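Local coordinates for glycosylation Associate Protein 3 (Streptococcus agalactiae serotype V, PDB 6OYC) that probably acts in the accessory Sec pathway, as part of the Gap1-Gap2-Gap3 complex linked to glycosylation and secretion of surface glycoproteins, at residues A241-F255 with E278-Y292. Residues are numbered along the deposited sequence; the frame is centred on the assembly and turned at random.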
# COMPACT_ATOMS: atom_id res chain seq x y z
N ALA C 241 -19.63 3.02 6.80
CA ALA C 241 -20.99 2.51 7.00
C ALA C 241 -21.38 2.50 8.47
O ALA C 241 -22.56 2.67 8.79
CB ALA C 241 -21.13 1.11 6.40
N LYS C 242 -20.42 2.31 9.37
CA LYS C 242 -20.79 2.35 10.77
C LYS C 242 -21.04 3.78 11.24
O LYS C 242 -21.92 4.01 12.08
CB LYS C 242 -19.73 1.65 11.61
CG LYS C 242 -19.68 2.05 13.06
CD LYS C 242 -20.54 1.15 13.93
CE LYS C 242 -20.38 1.52 15.42
NZ LYS C 242 -21.14 0.62 16.36
N LYS C 243 -20.31 4.74 10.69
CA LYS C 243 -20.52 6.13 11.04
C LYS C 243 -21.75 6.73 10.38
O LYS C 243 -22.30 7.69 10.92
CB LYS C 243 -19.28 6.96 10.67
CG LYS C 243 -18.11 6.76 11.61
CD LYS C 243 -18.44 7.25 13.02
CE LYS C 243 -17.53 8.39 13.46
NZ LYS C 243 -18.25 9.43 14.25
N PHE C 244 -22.20 6.20 9.24
CA PHE C 244 -23.31 6.78 8.46
C PHE C 244 -24.31 5.71 8.06
O PHE C 244 -24.26 5.19 6.94
CB PHE C 244 -22.80 7.50 7.21
CG PHE C 244 -21.76 8.56 7.48
CD1 PHE C 244 -22.09 9.75 8.09
CD2 PHE C 244 -20.43 8.36 7.10
CE1 PHE C 244 -21.13 10.73 8.32
CE2 PHE C 244 -19.46 9.33 7.34
CZ PHE C 244 -19.81 10.52 7.95
N PRO C 245 -25.27 5.39 8.93
CA PRO C 245 -26.32 4.42 8.56
C PRO C 245 -27.06 4.74 7.28
O PRO C 245 -27.70 3.85 6.72
CB PRO C 245 -27.26 4.46 9.77
CG PRO C 245 -26.41 4.91 10.90
CD PRO C 245 -25.38 5.84 10.33
N ARG C 246 -27.02 5.99 6.79
CA ARG C 246 -27.73 6.33 5.57
C ARG C 246 -27.05 5.79 4.32
O ARG C 246 -27.71 5.61 3.29
CB ARG C 246 -27.88 7.84 5.45
CG ARG C 246 -28.76 8.49 6.50
CD ARG C 246 -29.96 9.20 5.85
NE ARG C 246 -29.65 9.76 4.54
CZ ARG C 246 -29.18 10.99 4.35
NH1 ARG C 246 -28.97 11.78 5.40
NH2 ARG C 246 -28.92 11.45 3.12
N ILE C 247 -25.75 5.52 4.37
CA ILE C 247 -25.05 5.03 3.18
C ILE C 247 -25.05 3.50 3.17
O ILE C 247 -25.25 2.84 4.19
CB ILE C 247 -23.62 5.61 3.08
CG1 ILE C 247 -22.72 4.98 4.14
CG2 ILE C 247 -23.63 7.12 3.27
CD1 ILE C 247 -21.36 4.69 3.61
N THR C 248 -24.84 2.94 1.98
CA THR C 248 -24.65 1.50 1.83
C THR C 248 -23.22 1.25 1.38
O THR C 248 -22.71 1.93 0.47
CB THR C 248 -25.63 0.90 0.82
OG1 THR C 248 -26.97 1.13 1.26
CG2 THR C 248 -25.42 -0.61 0.73
N ALA C 249 -22.56 0.31 2.03
CA ALA C 249 -21.22 -0.11 1.66
C ALA C 249 -21.32 -1.34 0.78
O ALA C 249 -22.10 -2.26 1.06
CB ALA C 249 -20.38 -0.42 2.90
N TYR C 250 -20.54 -1.36 -0.29
CA TYR C 250 -20.38 -2.55 -1.13
C TYR C 250 -18.91 -2.95 -1.10
O TYR C 250 -18.05 -2.19 -1.56
CB TYR C 250 -20.88 -2.28 -2.55
CG TYR C 250 -22.38 -2.02 -2.57
CD1 TYR C 250 -22.88 -0.74 -2.35
CD2 TYR C 250 -23.28 -3.07 -2.75
CE1 TYR C 250 -24.24 -0.51 -2.35
CE2 TYR C 250 -24.64 -2.84 -2.74
CZ TYR C 250 -25.11 -1.56 -2.54
OH TYR C 250 -26.46 -1.32 -2.54
N ILE C 251 -18.64 -4.13 -0.54
CA ILE C 251 -17.29 -4.67 -0.42
C ILE C 251 -17.26 -6.07 -1.03
O ILE C 251 -18.27 -6.78 -1.02
CB ILE C 251 -16.81 -4.72 1.04
CG1 ILE C 251 -17.65 -5.71 1.86
CG2 ILE C 251 -16.83 -3.34 1.66
CD1 ILE C 251 -17.06 -6.05 3.19
N ASN C 252 -16.10 -6.46 -1.55
CA ASN C 252 -15.92 -7.79 -2.13
C ASN C 252 -15.17 -8.76 -1.21
O ASN C 252 -14.71 -9.80 -1.69
CB ASN C 252 -15.22 -7.68 -3.49
CG ASN C 252 -13.80 -7.17 -3.38
OD1 ASN C 252 -13.31 -6.89 -2.28
ND2 ASN C 252 -13.13 -7.04 -4.52
N ASP C 253 -15.01 -8.43 0.07
CA ASP C 253 -14.49 -9.35 1.08
C ASP C 253 -13.01 -9.71 0.85
O ASP C 253 -12.56 -10.77 1.26
CB ASP C 253 -15.34 -10.63 1.15
CG ASP C 253 -16.80 -10.35 1.50
OD1 ASP C 253 -17.07 -9.51 2.38
OD2 ASP C 253 -17.70 -10.98 0.90
N CYS C 254 -12.25 -8.84 0.20
CA CYS C 254 -10.80 -9.02 0.10
C CYS C 254 -10.14 -8.25 1.24
O CYS C 254 -10.21 -7.02 1.29
CB CYS C 254 -10.28 -8.54 -1.25
SG CYS C 254 -10.82 -9.58 -2.60
N PHE C 255 -9.49 -8.99 2.14
CA PHE C 255 -9.00 -8.42 3.39
C PHE C 255 -7.62 -8.97 3.73
O PHE C 255 -7.29 -10.11 3.40
CB PHE C 255 -9.97 -8.74 4.54
CG PHE C 255 -11.23 -7.91 4.53
CD1 PHE C 255 -11.18 -6.52 4.63
CD2 PHE C 255 -12.48 -8.54 4.45
CE1 PHE C 255 -12.34 -5.77 4.64
CE2 PHE C 255 -13.64 -7.79 4.45
CZ PHE C 255 -13.58 -6.41 4.55
N GLU C 278 -14.75 -3.41 16.49
CA GLU C 278 -16.19 -3.59 16.46
C GLU C 278 -16.71 -3.57 15.02
O GLU C 278 -17.45 -4.46 14.60
CB GLU C 278 -16.87 -2.52 17.31
CG GLU C 278 -18.35 -2.78 17.60
CD GLU C 278 -19.29 -2.23 16.53
OE1 GLU C 278 -20.48 -2.61 16.52
OE2 GLU C 278 -18.84 -1.40 15.70
N VAL C 279 -16.35 -2.53 14.27
CA VAL C 279 -16.54 -2.46 12.83
C VAL C 279 -16.16 -3.80 12.19
O VAL C 279 -16.93 -4.36 11.40
CB VAL C 279 -15.72 -1.29 12.24
CG1 VAL C 279 -15.69 -1.34 10.71
CG2 VAL C 279 -16.24 0.06 12.76
N TRP C 280 -15.00 -4.33 12.57
CA TRP C 280 -14.48 -5.55 11.96
C TRP C 280 -15.34 -6.76 12.29
O TRP C 280 -15.70 -7.54 11.40
CB TRP C 280 -13.03 -5.76 12.41
CG TRP C 280 -12.42 -7.05 11.94
CD1 TRP C 280 -12.13 -8.14 12.71
CD2 TRP C 280 -12.01 -7.38 10.61
NE1 TRP C 280 -11.58 -9.13 11.94
CE2 TRP C 280 -11.50 -8.69 10.64
CE3 TRP C 280 -12.05 -6.71 9.38
CZ2 TRP C 280 -11.01 -9.34 9.50
CZ3 TRP C 280 -11.56 -7.35 8.25
CH2 TRP C 280 -11.05 -8.65 8.32
N ASP C 281 -15.69 -6.95 13.56
CA ASP C 281 -16.44 -8.14 13.97
C ASP C 281 -17.89 -8.15 13.50
O ASP C 281 -18.54 -9.19 13.62
CB ASP C 281 -16.45 -8.29 15.50
CG ASP C 281 -15.07 -8.48 16.07
OD1 ASP C 281 -14.22 -9.13 15.41
OD2 ASP C 281 -14.83 -7.98 17.18
N THR C 282 -18.42 -7.03 13.00
CA THR C 282 -19.79 -7.00 12.49
C THR C 282 -19.85 -6.92 10.97
O THR C 282 -20.93 -6.70 10.40
CB THR C 282 -20.57 -5.82 13.11
OG1 THR C 282 -19.88 -4.58 12.87
CG2 THR C 282 -20.72 -6.00 14.62
N ARG C 283 -18.71 -7.13 10.30
CA ARG C 283 -18.66 -6.98 8.85
C ARG C 283 -19.60 -7.93 8.13
O ARG C 283 -20.00 -7.67 6.99
CB ARG C 283 -17.24 -7.18 8.34
CG ARG C 283 -16.78 -8.65 8.33
CD ARG C 283 -15.25 -8.71 8.28
NE ARG C 283 -14.71 -10.07 8.30
CZ ARG C 283 -14.26 -10.66 9.41
NH1 ARG C 283 -14.31 -10.02 10.57
NH2 ARG C 283 -13.76 -11.89 9.35
N GLU C 284 -19.95 -9.06 8.74
CA GLU C 284 -20.85 -10.00 8.09
C GLU C 284 -22.29 -9.83 8.57
O GLU C 284 -23.18 -10.48 8.01
CB GLU C 284 -20.39 -11.46 8.32
CG GLU C 284 -19.13 -11.90 7.53
CD GLU C 284 -19.24 -11.71 6.01
OE1 GLU C 284 -18.36 -11.03 5.42
OE2 GLU C 284 -20.19 -12.24 5.39
N THR C 285 -22.53 -8.96 9.55
CA THR C 285 -23.86 -8.78 10.13
C THR C 285 -24.43 -7.37 10.01
O THR C 285 -25.65 -7.22 10.07
CB THR C 285 -23.87 -9.19 11.61
OG1 THR C 285 -22.91 -8.41 12.33
CG2 THR C 285 -23.52 -10.66 11.75
N SER C 286 -23.59 -6.34 9.84
CA SER C 286 -24.09 -4.98 9.71
C SER C 286 -25.03 -4.86 8.51
O SER C 286 -24.65 -5.21 7.39
CB SER C 286 -22.94 -3.99 9.55
OG SER C 286 -22.20 -3.90 10.75
N PRO C 287 -26.25 -4.35 8.70
CA PRO C 287 -27.25 -4.36 7.61
C PRO C 287 -26.97 -3.41 6.46
O PRO C 287 -27.51 -3.65 5.37
CB PRO C 287 -28.55 -3.98 8.32
CG PRO C 287 -28.10 -3.17 9.52
CD PRO C 287 -26.80 -3.82 9.96
N ASN C 288 -26.17 -2.36 6.64
CA ASN C 288 -25.83 -1.49 5.51
C ASN C 288 -24.48 -1.84 4.87
O ASN C 288 -23.95 -1.04 4.10
CB ASN C 288 -25.85 -0.01 5.91
CG ASN C 288 -24.95 0.31 7.08
OD1 ASN C 288 -24.66 -0.54 7.92
ND2 ASN C 288 -24.52 1.56 7.16
N VAL C 289 -23.93 -3.01 5.17
CA VAL C 289 -22.77 -3.53 4.44
C VAL C 289 -23.25 -4.69 3.57
O VAL C 289 -23.70 -5.71 4.09
CB VAL C 289 -21.64 -3.97 5.37
CG1 VAL C 289 -20.58 -4.71 4.57
CG2 VAL C 289 -21.03 -2.77 6.10
N LYS C 290 -23.15 -4.52 2.26
CA LYS C 290 -23.45 -5.56 1.30
C LYS C 290 -22.15 -6.15 0.74
O LYS C 290 -21.13 -5.46 0.64
CB LYS C 290 -24.30 -5.00 0.15
CG LYS C 290 -25.64 -4.39 0.60
CD LYS C 290 -26.46 -5.36 1.45
CE LYS C 290 -27.63 -4.66 2.15
NZ LYS C 290 -27.94 -5.27 3.49
N HIS C 291 -22.20 -7.42 0.36
CA HIS C 291 -21.03 -8.16 -0.10
C HIS C 291 -21.24 -8.65 -1.52
O HIS C 291 -22.26 -9.26 -1.83
CB HIS C 291 -20.78 -9.36 0.82
CG HIS C 291 -20.79 -9.01 2.27
ND1 HIS C 291 -19.64 -8.94 3.03
CD2 HIS C 291 -21.81 -8.69 3.10
CE1 HIS C 291 -19.96 -8.61 4.27
NE2 HIS C 291 -21.27 -8.45 4.33
N TYR C 292 -20.27 -8.40 -2.39
CA TYR C 292 -20.34 -8.86 -3.77
C TYR C 292 -19.05 -9.60 -4.12
O TYR C 292 -18.06 -9.54 -3.40
CB TYR C 292 -20.57 -7.69 -4.73
CG TYR C 292 -19.37 -6.77 -4.88
CD1 TYR C 292 -19.08 -5.80 -3.92
CD2 TYR C 292 -18.54 -6.88 -5.99
CE1 TYR C 292 -17.98 -4.96 -4.07
CE2 TYR C 292 -17.45 -6.07 -6.15
CZ TYR C 292 -17.17 -5.11 -5.19
OH TYR C 292 -16.06 -4.29 -5.37
O HOH W 1 -15.06 -11.16 -3.90
O HOH W 2 -19.58 -12.42 2.73
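Ala249, Tyr250 and Ile251 pair in parallel with Val289, Lys290 and His291, which places strand 289-291 at the edge of a five-stranded parallel sheet, next to strand 248-251. The link between the two strands is a beta-alpha-beta crossover that includes helix 270-281. Four backbone bonds make the ladder, from Ala249 N to Asn288 O through to Tyr292 N to Ile251 O. At its start, Asn288 reaches back to the end of helix 231-243. Its CG sits between the backbone N and the carbonyl carbon (chi1 56°), which carries ND2 to Ala241 O at 2.8 Å. The same ND2 makes a weak bond to Ile247 O. On the face that carries Ala249, Ile251 and His291, Val289 CG2 touches Ala249 CB and, from helix 231-243, Ala241 CB, while Val289 CG1 meets Ile251 CD1. Beyond the strands, Asn252 CB lies over one face of the Tyr292 ring, a CH-pi contact 3.8 Å from CB to the ring centroid. The Tyr292 hydroxyl bonds to Ala228 O. The Trp280 edge meets the Phe255 face in a T-shaped pair, planes at 83°. Lys242 NZ forms a salt bridge with Glu278 OE2, its hydrogen bond weak at 3.1 Å. His291 ND1 donates to Asp253 OD1 at 2.7 Å, nearly straight, in the imidazole plane and on the syn lone pair. A water joins Asp253 OD2 to Glu284 OE2.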